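PDB 6GRF: cysteine-rich repeat secretory protein 15 from Arabidopsis thaliana, which probably modulates cell-to-cell trafficking through plasmodesmata, as an extracellular tandem DUF26 module anchored at the cell membrane. Local coordinates for residues A[6-11]-A[89-94]; A[34-39]-A[83-88]; A[67-72]-A[206-211]; A[188-193]-A[198-203]. One frame throughout, in Å; residues are numbered along the deposited sequence.

Contact 1 of 4, residues A[6-11]-A[89-94]; sequences HIFIYG and TLICPY
Ile91 extends its terminal methyl, CD1, over the backbone of Gly11 and against the rim of the Phe8 ring. The contact joins an edge strand to the end of a helix in the first DUF26 (Gnk2-homologous) domain: strand 8-13 is the outermost strand of a five-stranded antiparallel sheet, and residue 91 closes helix 74-91, which lies across that sheet. CD1 approaches Phe8 at the edge of the ring, near its plane, and stands 4.1 Å from CE1; the two side chains meet at a slant. The reach of Ile91 follows from its first torsion (chi1 62°), which sets CG1 between the backbone N and the carbonyl carbon, with CD1 extended beyond it. On one face, the backbone N of Tyr10 lies 4.0 Å above the Phe8 ring centre. Phe8 further touches Gln87 of the helix and Leu100 of the neighbouring strand. A classic beta bulge sets both Ile9 and Tyr10 opposite Gln101 of strand 98-102. The adjoining Cys92, where the chain leaves helical geometry, is disulfide-bonded to Cys13, a covalent tie between the strand and the residue just past the helix end. At Gly11 the methyl meets bare backbone, with Ile91 CD1 4.0 Å from Gly11 CA.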
loop_
_atom_site.group_PDB
_atom_site.type_symbol
_atom_site.label_atom_id
_atom_site.label_comp_id
_atom_site.label_asym_id
_atom_site.label_seq_id
_atom_site.Cartn_x
_atom_site.Cartn_y
_atom_site.Cartn_z
ATOM N N HIS A 6 4.407 -7.576 10.180
ATOM C CA HIS A 6 5.741 -6.971 10.060
ATOM C C HIS A 6 6.571 -7.521 8.890
ATOM O O HIS A 6 7.637 -6.958 8.625
ATOM C CB HIS A 6 6.472 -7.080 11.402
ATOM C CG HIS A 6 6.065 -6.012 12.362
ATOM N ND1 HIS A 6 4.740 -5.643 12.536
ATOM C CD2 HIS A 6 6.789 -5.237 13.201
ATOM C CE1 HIS A 6 4.666 -4.689 13.440
ATOM N NE2 HIS A 6 5.912 -4.418 13.863
ATOM N N ILE A 7 6.092 -8.555 8.181
ATOM C CA ILE A 7 6.854 -9.173 7.069
ATOM C C ILE A 7 6.849 -8.257 5.827
ATOM O O ILE A 7 5.895 -7.523 5.562
ATOM C CB ILE A 7 6.352 -10.597 6.746
ATOM C CG1 ILE A 7 4.936 -10.611 6.165
ATOM C CG2 ILE A 7 6.468 -11.502 7.964
ATOM C CD1 ILE A 7 4.886 -10.845 4.669
ATOM N N PHE A 8 7.944 -8.349 5.065
ATOM C CA PHE A 8 8.260 -7.495 3.931
ATOM C C PHE A 8 7.473 -7.946 2.695
ATOM O O PHE A 8 7.564 -9.091 2.316
ATOM C CB PHE A 8 9.762 -7.561 3.644
ATOM C CG PHE A 8 10.216 -6.739 2.468
ATOM C CD1 PHE A 8 10.447 -5.380 2.599
ATOM C CD2 PHE A 8 10.411 -7.322 1.228
ATOM C CE1 PHE A 8 10.854 -4.620 1.512
ATOM C CE2 PHE A 8 10.819 -6.559 0.143
ATOM C CZ PHE A 8 11.037 -5.208 0.285
ATOM N N ILE A 9 6.735 -7.023 2.060
ATOM C CA ILE A 9 6.017 -7.325 0.823
ATOM C C ILE A 9 6.793 -6.756 -0.368
ATOM O O ILE A 9 7.215 -7.513 -1.233
ATOM C CB ILE A 9 4.559 -6.833 0.883
ATOM C CG1 ILE A 9 3.827 -7.518 2.037
ATOM C CG2 ILE A 9 3.855 -7.058 -0.451
ATOM C CD1 ILE A 9 2.378 -7.156 2.157
ATOM N N TYR A 10 6.988 -5.434 -0.409
ATOM C CA TYR A 10 7.742 -4.818 -1.489
ATOM C C TYR A 10 8.240 -3.433 -1.058
ATOM O O TYR A 10 7.683 -2.800 -0.167
ATOM C CB TYR A 10 6.909 -4.721 -2.773
ATOM C CG TYR A 10 5.975 -3.539 -2.857
ATOM C CD1 TYR A 10 6.400 -2.316 -3.361
ATOM C CD2 TYR A 10 4.656 -3.640 -2.443
ATOM C CE1 TYR A 10 5.545 -1.226 -3.436
ATOM C CE2 TYR A 10 3.788 -2.559 -2.513
ATOM C CZ TYR A 10 4.235 -1.347 -3.008
ATOM O OH TYR A 10 3.382 -0.287 -3.068
ATOM N N GLY A 11 9.299 -2.989 -1.732
ATOM C CA GLY A 11 9.857 -1.660 -1.571
ATOM C C GLY A 11 10.392 -1.141 -2.894
ATOM O O GLY A 11 10.747 -1.925 -3.789
ATOM N N THR A 89 14.657 3.440 5.447
ATOM C CA THR A 89 15.998 4.056 5.497
ATOM C C THR A 89 17.054 3.026 5.079
ATOM O O THR A 89 17.977 3.360 4.356
ATOM C CB THR A 89 16.278 4.636 6.891
ATOM O OG1 THR A 89 15.330 5.675 7.134
ATOM C CG2 THR A 89 17.683 5.173 7.049
ATOM N N LEU A 90 16.885 1.780 5.542
ATOM C CA LEU A 90 17.819 0.674 5.308
ATOM C C LEU A 90 17.883 0.309 3.815
ATOM O O LEU A 90 18.973 0.205 3.263
ATOM C CB LEU A 90 17.393 -0.537 6.151
ATOM C CG LEU A 90 18.459 -1.613 6.374
ATOM C CD1 LEU A 90 18.247 -2.334 7.704
ATOM C CD2 LEU A 90 18.491 -2.616 5.227
ATOM N N ILE A 91 16.730 0.076 3.175
ATOM C CA ILE A 91 16.733 -0.405 1.772
ATOM C C ILE A 91 16.854 0.766 0.791
ATOM O O ILE A 91 17.191 0.536 -0.356
ATOM C CB ILE A 91 15.515 -1.291 1.432
ATOM C CG1 ILE A 91 14.185 -0.549 1.581
ATOM C CG2 ILE A 91 15.545 -2.577 2.243
ATOM C CD1 ILE A 91 13.040 -1.203 0.837
ATOM N N CYS A 92 16.572 1.999 1.232
ATOM C CA CYS A 92 16.597 3.173 0.349
ATOM C C CYS A 92 17.393 4.309 0.992
ATOM O O CYS A 92 16.833 5.337 1.329
ATOM C CB CYS A 92 15.181 3.639 0.038
ATOM S SG CYS A 92 14.205 2.402 -0.853
ATOM N N PRO A 93 18.719 4.150 1.186
ATOM C CA PRO A 93 19.525 5.105 1.955
ATOM C C PRO A 93 19.388 6.617 1.663
ATOM O O PRO A 93 19.264 7.430 2.599
ATOM C CB PRO A 93 20.970 4.702 1.602
ATOM C CG PRO A 93 20.900 3.231 1.243
ATOM C CD PRO A 93 19.505 3.003 0.706
ATOM N N TYR A 94 19.469 7.003 0.389
ATOM C CA TYR A 94 19.618 8.413 0.040
ATOM C C TYR A 94 18.681 8.764 -1.113
ATOM O O TYR A 94 19.045 9.522 -1.990
ATOM C CB TYR A 94 21.080 8.718 -0.289
ATOM C CG TYR A 94 21.960 8.808 0.929
ATOM C CD1 TYR A 94 21.921 9.924 1.747
ATOM C CD2 TYR A 94 22.794 7.766 1.291
ATOM C CE1 TYR A 94 22.704 10.016 2.884
ATOM C CE2 TYR A 94 23.598 7.847 2.418
ATOM C CZ TYR A 94 23.548 8.973 3.222
ATOM O OH TYR A 94 24.329 9.059 4.337
#

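Contact 2 of 4, residues A[34-39]-A[83-88]; sequences SVVTSS and TSVDQI
Val85 meets Val35 and Val36 in a purely apolar contact between helices 23-39 and 74-91, and one methyl, CG2 of Val85, does all of the touching on its side. It lies 4.0 Å from CG2 of Val36 and 4.1 Å from CG1 of Val35, fitting against two consecutive residues of the facing helix. The Val36 side chain stands roughly perpendicular to that of Val85, whereas Val35 and Val85 lie alongside, pointing opposite ways. Val35 offers the methyl anti to its own nitrogen (chi1 157°), while Val36 uses the branch beside the nitrogen, and in this way neighbouring side chains converge on one partner.

Hydrogen bonding stays within each helix. Ser38 N donates to Ser34 O at 2.8 Å, and Ile88 N to Ser84 O at 2.9 Å, both in the regular i to i-4 pattern. Ser38 OG is also bonded to Tyr66 and Asn45, which ties its helix to the strands beneath.

Further apolar packing runs from the helices down to the sheet, Val35 onto Phe47 and Leu107, and Ile88 onto Ala98 and Leu100. Two helices packed side by side across one face of a five-stranded antiparallel sheet are the hallmark of the DUF26, or Gnk2-like, fold.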
loop_
_atom_site.group_PDB
_atom_site.type_symbol
_atom_site.label_atom_id
_atom_site.label_comp_id
_atom_site.label_asym_id
_atom_site.label_seq_id
_atom_site.Cartn_x
_atom_site.Cartn_y
_atom_site.Cartn_z
ATOM N N SER A 34 7.559 12.594 12.279
ATOM C CA SER A 34 6.121 12.947 12.380
ATOM C C SER A 34 5.248 11.698 12.204
ATOM O O SER A 34 4.213 11.574 12.836
ATOM C CB SER A 34 5.721 13.986 11.363
ATOM O OG SER A 34 6.278 15.244 11.692
ATOM N N VAL A 35 5.685 10.814 11.308
ATOM C CA VAL A 35 4.975 9.587 10.983
ATOM C C VAL A 35 4.886 8.719 12.237
ATOM O O VAL A 35 3.848 8.147 12.500
ATOM C CB VAL A 35 5.660 8.860 9.810
ATOM C CG1 VAL A 35 5.334 7.385 9.781
ATOM C CG2 VAL A 35 5.327 9.519 8.477
ATOM N N VAL A 36 5.976 8.651 13.006
ATOM C CA VAL A 36 6.032 7.866 14.229
ATOM C C VAL A 36 5.107 8.505 15.279
ATOM O O VAL A 36 4.354 7.806 15.951
ATOM C CB VAL A 36 7.474 7.719 14.749
ATOM C CG1 VAL A 36 7.508 7.160 16.161
ATOM C CG2 VAL A 36 8.329 6.874 13.817
ATOM N N THR A 37 5.176 9.832 15.411
ATOM C CA THR A 37 4.358 10.589 16.353
ATOM C C THR A 37 2.871 10.346 16.051
ATOM O O THR A 37 2.116 10.025 16.952
ATOM C CB THR A 37 4.739 12.080 16.319
ATOM O OG1 THR A 37 6.090 12.202 16.764
ATOM C CG2 THR A 37 3.867 12.955 17.193
ATOM N N SER A 38 2.483 10.488 14.775
ATOM C CA SER A 38 1.085 10.390 14.309
ATOM C C SER A 38 0.530 8.970 14.497
ATOM O O SER A 38 -0.647 8.807 14.793
ATOM C CB SER A 38 0.971 10.796 12.873
ATOM O OG SER A 38 -0.387 10.918 12.484
ATOM N N SER A 39 1.390 7.975 14.255
ATOM C CA SER A 39 1.151 6.535 14.465
ATOM C C SER A 39 0.254 6.239 15.676
ATOM O O SER A 39 -0.690 5.449 15.573
ATOM C CB SER A 39 2.460 5.820 14.642
ATOM O OG SER A 39 2.657 4.899 13.599
ATOM N N THR A 83 8.935 0.111 12.673
ATOM C CA THR A 83 9.722 -0.879 11.927
ATOM C C THR A 83 9.929 -0.393 10.485
ATOM O O THR A 83 10.998 -0.569 9.880
ATOM C CB THR A 83 9.045 -2.257 11.971
ATOM O OG1 THR A 83 8.811 -2.592 13.337
ATOM C CG2 THR A 83 9.874 -3.338 11.312
ATOM N N SER A 84 8.871 0.210 9.956
ATOM C CA SER A 84 8.780 0.692 8.605
ATOM C C SER A 84 9.758 1.863 8.370
ATOM O O SER A 84 10.466 1.921 7.361
ATOM C CB SER A 84 7.338 1.057 8.349
ATOM O OG SER A 84 7.203 1.921 7.256
ATOM N N VAL A 85 9.816 2.787 9.327
ATOM C CA VAL A 85 10.703 3.952 9.230
ATOM C C VAL A 85 12.173 3.482 9.224
ATOM O O VAL A 85 12.988 3.986 8.442
ATOM C CB VAL A 85 10.382 4.964 10.346
ATOM C CG1 VAL A 85 11.503 5.963 10.577
ATOM C CG2 VAL A 85 9.080 5.687 10.048
ATOM N N ASP A 86 12.498 2.483 10.051
ATOM C CA ASP A 86 13.830 1.923 10.085
ATOM C C ASP A 86 14.123 1.209 8.761
ATOM O O ASP A 86 15.155 1.415 8.162
ATOM C CB ASP A 86 13.998 0.991 11.282
ATOM C CG ASP A 86 13.952 1.732 12.607
ATOM O OD1 ASP A 86 14.677 2.750 12.730
ATOM O OD2 ASP A 86 13.189 1.294 13.505
ATOM N N GLN A 87 13.195 0.375 8.299
ATOM C CA GLN A 87 13.445 -0.431 7.104
ATOM C C GLN A 87 13.617 0.462 5.864
ATOM O O GLN A 87 14.476 0.187 5.038
ATOM C CB GLN A 87 12.320 -1.452 6.901
ATOM C CG GLN A 87 12.423 -2.250 5.604
ATOM C CD GLN A 87 13.465 -3.344 5.600
ATOM O OE1 GLN A 87 14.120 -3.633 6.602
ATOM N NE2 GLN A 87 13.621 -3.984 4.453
ATOM N N ILE A 88 12.777 1.493 5.716
ATOM C CA ILE A 88 12.751 2.265 4.471
ATOM C C ILE A 88 14.090 3.001 4.315
ATOM O O ILE A 88 14.603 3.136 3.198
ATOM C CB ILE A 88 11.539 3.215 4.378
ATOM C CG1 ILE A 88 11.235 3.574 2.921
ATOM C CG2 ILE A 88 11.725 4.471 5.220
ATOM C CD1 ILE A 88 9.974 4.388 2.727
#

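Contact 3 of 4, residues A[67-72]-A[206-211]; sequences QCRDDL and QCYARY
Arg69 and Tyr208 bury the most surface here, with Arg210 third, and together they join the two DUF26 domains: Arg69 follows strand 62-68 of the first, while the other two stand on strand 207-213 of the second. The backbones remain well apart, 11.2 Å at the nearest CA pair, Arg69 and Tyr208, and long side chains bridge the interval.

Tyr208 points its ring across with the hydroxyl leading. Its OH lies 3.8 Å from Arg69 CG, against the aliphatic part of the chain, and 4.0 Å from Arg69 NH1, at the edge of the guanidinium and near its plane. The ring and guanidinium planes are 30° apart. A stack with Tyr203 backs the ring in its own domain, where it also touches Tyr167 and Gln169.

Arg69 is bent at its third torsion (chi3 67°), which turns the guanidinium out of the line of the chain. Its NH2 forms a salt bridge of 2.7 Å to Asp71 OD2, although Asp71 is poorly ordered. Arg69 also makes a cation-pi contact with Tyr167, a second link to the partner domain.

Arg210 brings NH2 to 4.0 Å from NH1 of Arg69, the two guanidinium planes 31° apart, and its side chain also touches Glu201 and Tyr203. Two like charges therefore lie close together at the domain interface. The carboxylate of Asp71 and the ring of Tyr167 would be expected to offset part of the charge of Arg69 and so lessen its repulsion from Arg210.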
loop_
_atom_site.group_PDB
_atom_site.type_symbol
_atom_site.label_atom_id
_atom_site.label_comp_id
_atom_site.label_asym_id
_atom_site.label_seq_id
_atom_site.Cartn_x
_atom_site.Cartn_y
_atom_site.Cartn_z
ATOM N N GLN A 67 -0.184 4.387 5.848
ATOM C CA GLN A 67 -1.484 3.735 6.000
ATOM C C GLN A 67 -1.232 2.398 6.697
ATOM O O GLN A 67 -0.532 1.566 6.141
ATOM C CB GLN A 67 -2.136 3.581 4.622
ATOM C CG GLN A 67 -3.471 2.858 4.646
ATOM C CD GLN A 67 -4.518 3.675 5.366
ATOM O OE1 GLN A 67 -4.927 3.363 6.485
ATOM N NE2 GLN A 67 -4.977 4.722 4.723
ATOM N N CYS A 68 -1.754 2.236 7.917
ATOM C CA CYS A 68 -1.778 0.936 8.577
ATOM C C CYS A 68 -3.006 0.154 8.104
ATOM O O CYS A 68 -3.979 0.734 7.639
ATOM C CB CYS A 68 -1.826 1.061 10.094
ATOM S SG CYS A 68 -0.319 1.789 10.786
ATOM N N ARG A 69 -2.946 -1.172 8.241
ATOM C CA ARG A 69 -4.130 -1.990 8.075
ATOM C C ARG A 69 -5.194 -1.471 9.048
ATOM O O ARG A 69 -4.957 -1.403 10.240
ATOM C CB ARG A 69 -3.804 -3.468 8.296
ATOM C CG ARG A 69 -3.495 -4.223 7.012
ATOM C CD ARG A 69 -3.126 -5.678 7.260
ATOM N NE ARG A 69 -4.223 -6.478 7.776
ATOM C CZ ARG A 69 -5.054 -7.197 7.020
ATOM N NH1 ARG A 69 -5.033 -7.056 5.704
ATOM N NH2 ARG A 69 -5.896 -8.059 7.572
ATOM N N ASP A 70 -6.356 -1.096 8.504
ATOM C CA ASP A 70 -7.453 -0.489 9.262
ATOM C C ASP A 70 -8.073 -1.483 10.255
ATOM O O ASP A 70 -8.812 -1.069 11.133
ATOM C CB ASP A 70 -8.551 0.032 8.329
ATOM C CG ASP A 70 -8.450 1.505 7.971
ATOM O OD1 ASP A 70 -8.073 2.303 8.855
ATOM O OD2 ASP A 70 -8.764 1.849 6.808
ATOM N N ASP A 71 -7.795 -2.783 10.103
ATOM C CA ASP A 71 -8.370 -3.810 10.988
ATOM C C ASP A 71 -7.386 -4.172 12.113
ATOM O O ASP A 71 -7.499 -5.251 12.701
ATOM C CB ASP A 71 -8.809 -5.057 10.205
ATOM C CG ASP A 71 -7.712 -5.712 9.377
ATOM O OD1 ASP A 71 -6.763 -5.004 9.002
ATOM O OD2 ASP A 71 -7.821 -6.921 9.103
ATOM N N LEU A 72 -6.454 -3.268 12.434
ATOM C CA LEU A 72 -5.452 -3.519 13.479
ATOM C C LEU A 72 -5.498 -2.424 14.549
ATOM O O LEU A 72 -5.945 -1.304 14.298
ATOM C CB LEU A 72 -4.062 -3.617 12.842
ATOM C CG LEU A 72 -3.736 -4.958 12.181
ATOM C CD1 LEU A 72 -2.269 -5.008 11.775
ATOM C CD2 LEU A 72 -4.084 -6.138 13.086
ATOM N N GLN A 206 -2.124 3.583 -4.843
ATOM C CA GLN A 206 -3.029 4.147 -3.815
ATOM C C GLN A 206 -4.026 3.112 -3.243
ATOM O O GLN A 206 -4.908 3.473 -2.444
ATOM C CB GLN A 206 -3.771 5.336 -4.420
ATOM C CG GLN A 206 -2.868 6.507 -4.800
ATOM C CD GLN A 206 -2.712 7.492 -3.666
ATOM O OE1 GLN A 206 -2.488 7.111 -2.521
ATOM N NE2 GLN A 206 -2.861 8.771 -3.975
ATOM N N CYS A 207 -3.883 1.834 -3.610
ATOM C CA CYS A 207 -4.768 0.776 -3.102
ATOM C C CYS A 207 -4.131 -0.589 -3.351
ATOM O O CYS A 207 -3.133 -0.690 -4.073
ATOM C CB CYS A 207 -6.144 0.832 -3.754
ATOM S SG CYS A 207 -6.149 0.537 -5.543
ATOM N N TYR A 208 -4.703 -1.622 -2.724
ATOM C CA TYR A 208 -4.360 -2.993 -3.067
ATOM C C TYR A 208 -5.537 -3.937 -2.783
ATOM O O TYR A 208 -6.495 -3.599 -2.104
ATOM C CB TYR A 208 -3.101 -3.453 -2.336
ATOM C CG TYR A 208 -3.227 -3.676 -0.851
ATOM C CD1 TYR A 208 -2.935 -2.671 0.058
ATOM C CD2 TYR A 208 -3.570 -4.916 -0.342
ATOM C CE1 TYR A 208 -2.995 -2.892 1.428
ATOM C CE2 TYR A 208 -3.653 -5.152 1.022
ATOM C CZ TYR A 208 -3.359 -4.136 1.914
ATOM O OH TYR A 208 -3.431 -4.369 3.261
ATOM N N ALA A 209 -5.415 -5.142 -3.326
ATOM C CA ALA A 209 -6.414 -6.174 -3.230
ATOM C C ALA A 209 -5.722 -7.533 -3.354
ATOM O O ALA A 209 -4.784 -7.679 -4.140
ATOM C CB ALA A 209 -7.448 -5.975 -4.301
ATOM N N ARG A 210 -6.187 -8.486 -2.536
ATOM C CA ARG A 210 -5.655 -9.841 -2.426
ATOM C C ARG A 210 -6.843 -10.802 -2.391
ATOM O O ARG A 210 -7.867 -10.474 -1.854
ATOM C CB ARG A 210 -4.905 -10.117 -1.112
ATOM C CG ARG A 210 -3.785 -9.154 -0.758
ATOM C CD ARG A 210 -2.770 -9.721 0.228
ATOM N NE ARG A 210 -3.209 -9.629 1.612
ATOM C CZ ARG A 210 -3.938 -10.554 2.232
ATOM N NH1 ARG A 210 -4.244 -11.673 1.594
ATOM N NH2 ARG A 210 -4.359 -10.352 3.473
ATOM N N TYR A 211 -6.660 -12.002 -2.925
ATOM C CA TYR A 211 -7.596 -13.104 -2.657
ATOM C C TYR A 211 -6.779 -14.384 -2.474
ATOM O O TYR A 211 -5.655 -14.484 -2.956
ATOM C CB TYR A 211 -8.645 -13.251 -3.766
ATOM C CG TYR A 211 -8.089 -13.888 -5.011
ATOM C CD1 TYR A 211 -7.984 -15.265 -5.121
ATOM C CD2 TYR A 211 -7.578 -13.115 -6.037
ATOM C CE1 TYR A 211 -7.411 -15.856 -6.233
ATOM C CE2 TYR A 211 -7.026 -13.689 -7.167
ATOM C CZ TYR A 211 -6.943 -15.064 -7.264
ATOM O OH TYR A 211 -6.390 -15.632 -8.371
#

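Contact 4 of 4, residues A[188-193]-A[198-203]; sequences GKLKNL and VAAEVY
This is a buried helix-on-sheet contact in the second DUF26 domain, where the last turns of helix 176-193 lie on strand 199-204, reached after a short connection. The two short segments run 130° apart in direction, and their axes come within 8.2 Å. Leu190 carries most of the packing. With CG beside the backbone N (chi1 -82°), it directs CD2 down onto the strand, 3.7 Å from Ala200 CB and also 3.7 Å from Val202 CG2. The same methyl lies over the intervening backbone, at Glu201 N. Leu190 and Val202 lie side by side, antiparallel, and Lys189 adds only the root of its side chain, CB packing 3.9 Å from Val202 CG1 while its amine end leads away.

Within the helix, Asn192 ND2 reaches back to Gly188 O at 2.7 Å, and the backbone N of Asn192 meets that oxygen from the opposite face of its carbonyl plane. On the other side of the strand, Tyr203 OH donates to Glu201 OE1 from above the carboxylate plane. Leu190 also touches Leu146 of helix 136-149, so that it packs against the second helix as well as against the antiparallel sheet, in the two-layer alpha+beta architecture of the Gnk2-like fold.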
loop_
_atom_site.group_PDB
_atom_site.type_symbol
_atom_site.label_atom_id
_atom_site.label_comp_id
_atom_site.label_asym_id
_atom_site.label_seq_id
_atom_site.Cartn_x
_atom_site.Cartn_y
_atom_site.Cartn_z
ATOM N N GLY A 188 -9.228 -5.834 -11.964
ATOM C CA GLY A 188 -8.910 -6.054 -13.364
ATOM C C GLY A 188 -7.548 -6.710 -13.509
ATOM O O GLY A 188 -7.373 -7.642 -14.279
ATOM N N LYS A 189 -6.581 -6.216 -12.731
ATOM C CA LYS A 189 -5.212 -6.679 -12.801
ATOM C C LYS A 189 -5.095 -8.095 -12.234
ATOM O O LYS A 189 -4.342 -8.895 -12.763
ATOM C CB LYS A 189 -4.284 -5.746 -12.023
ATOM C CG LYS A 189 -4.040 -4.395 -12.666
ATOM C CD LYS A 189 -3.274 -4.482 -13.952
ATOM C CE LYS A 189 -2.656 -3.158 -14.341
ATOM N NZ LYS A 189 -2.056 -3.251 -15.693
ATOM N N LEU A 190 -5.795 -8.362 -11.127
ATOM C CA LEU A 190 -5.790 -9.677 -10.509
ATOM C C LEU A 190 -6.280 -10.681 -11.557
ATOM O O LEU A 190 -5.648 -11.703 -11.769
ATOM C CB LEU A 190 -6.650 -9.697 -9.234
ATOM C CG LEU A 190 -5.973 -9.174 -7.964
ATOM C CD1 LEU A 190 -6.982 -8.886 -6.863
ATOM C CD2 LEU A 190 -4.912 -10.133 -7.460
ATOM N N LYS A 191 -7.348 -10.320 -12.269
ATOM C CA LYS A 191 -7.952 -11.208 -13.252
ATOM C C LYS A 191 -6.997 -11.405 -14.432
ATOM O O LYS A 191 -6.860 -12.505 -14.924
ATOM C CB LYS A 191 -9.300 -10.665 -13.731
ATOM C CG LYS A 191 -10.438 -10.741 -12.720
ATOM C CD LYS A 191 -11.584 -9.825 -13.089
ATOM C CE LYS A 191 -12.583 -9.616 -11.972
ATOM N NZ LYS A 191 -13.562 -10.727 -11.890
ATOM N N ASN A 192 -6.328 -10.338 -14.878
ATOM C CA ASN A 192 -5.678 -10.367 -16.191
ATOM C C ASN A 192 -4.225 -10.856 -16.058
ATOM O O ASN A 192 -3.715 -11.485 -16.983
ATOM C CB ASN A 192 -5.928 -9.052 -16.943
ATOM C CG ASN A 192 -7.360 -8.969 -17.466
ATOM O OD1 ASN A 192 -7.721 -9.642 -18.441
ATOM N ND2 ASN A 192 -8.212 -8.197 -16.800
ATOM N N LEU A 193 -3.596 -10.661 -14.892
ATOM C CA LEU A 193 -2.205 -11.117 -14.661
ATOM C C LEU A 193 -2.154 -12.499 -13.987
ATOM O O LEU A 193 -1.188 -13.236 -14.177
ATOM C CB LEU A 193 -1.473 -10.083 -13.801
ATOM C CG LEU A 193 -1.375 -8.671 -14.385
ATOM C CD1 LEU A 193 -0.766 -7.714 -13.368
ATOM C CD2 LEU A 193 -0.569 -8.656 -15.674
ATOM N N VAL A 198 -4.622 -19.750 -7.325
ATOM C CA VAL A 198 -5.445 -20.045 -6.145
ATOM C C VAL A 198 -5.433 -18.844 -5.193
ATOM O O VAL A 198 -6.319 -18.706 -4.344
ATOM C CB VAL A 198 -4.981 -21.329 -5.426
ATOM C CG1 VAL A 198 -3.711 -21.132 -4.618
ATOM C CG2 VAL A 198 -6.080 -21.892 -4.543
ATOM N N ALA A 199 -4.392 -18.014 -5.330
ATOM C CA ALA A 199 -4.156 -16.873 -4.494
ATOM C C ALA A 199 -3.305 -15.870 -5.272
ATOM O O ALA A 199 -2.380 -16.254 -5.957
ATOM C CB ALA A 199 -3.472 -17.304 -3.220
ATOM N N ALA A 200 -3.642 -14.589 -5.158
ATOM C CA ALA A 200 -2.848 -13.539 -5.774
ATOM C C ALA A 200 -3.028 -12.217 -5.026
ATOM O O ALA A 200 -3.973 -12.053 -4.286
ATOM C CB ALA A 200 -3.238 -13.396 -7.216
ATOM N N GLU A 201 -2.101 -11.282 -5.260
ATOM C CA GLU A 201 -2.145 -9.940 -4.678
ATOM C C GLU A 201 -1.683 -8.930 -5.733
ATOM O O GLU A 201 -0.766 -9.195 -6.482
ATOM C CB GLU A 201 -1.334 -9.875 -3.378
ATOM C CG GLU A 201 0.054 -10.508 -3.426
ATOM C CD GLU A 201 0.832 -10.465 -2.104
ATOM O OE1 GLU A 201 0.198 -10.182 -1.048
ATOM O OE2 GLU A 201 2.078 -10.706 -2.113
ATOM N N VAL A 202 -2.383 -7.795 -5.806
ATOM C CA VAL A 202 -1.992 -6.672 -6.632
ATOM C C VAL A 202 -1.962 -5.395 -5.785
ATOM O O VAL A 202 -2.937 -5.051 -5.092
ATOM C CB VAL A 202 -2.930 -6.518 -7.839
ATOM C CG1 VAL A 202 -2.845 -5.129 -8.449
ATOM C CG2 VAL A 202 -2.638 -7.582 -8.878
ATOM N N TYR A 203 -0.832 -4.684 -5.869
ATOM C CA TYR A 203 -0.623 -3.438 -5.160
ATOM C C TYR A 203 -0.423 -2.322 -6.185
ATOM O O TYR A 203 0.504 -2.379 -6.980
ATOM C CB TYR A 203 0.590 -3.534 -4.241
ATOM C CG TYR A 203 0.442 -4.533 -3.126
ATOM C CD1 TYR A 203 0.026 -4.138 -1.870
ATOM C CD2 TYR A 203 0.727 -5.870 -3.326
ATOM C CE1 TYR A 203 -0.117 -5.049 -0.840
ATOM C CE2 TYR A 203 0.586 -6.796 -2.309
ATOM C CZ TYR A 203 0.153 -6.383 -1.066
ATOM O OH TYR A 203 0.021 -7.282 -0.059
#

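The four contacts show how a tandem repeat is built and joined. Contacts 1 and 2, their centres about 12 Å apart, share helix 74-91 of the first DUF26 domain and touch through Phe8 and Gln87. Contact 4 belongs to the second domain, its centre about 29 Å from that of contact 2 and on the opposite side of the chain's centre, and opens after both have closed. Contact 3 spans the two, pairing residues 67-72 with 206-211; its centre lies about 15 Å from that of contact 4, whose strand neighbours its own in the second sheet. Contact 1 also meets contact 4, Ile9 and Tyr10 packing on Tyr203, so the domains adjoin at more than one place.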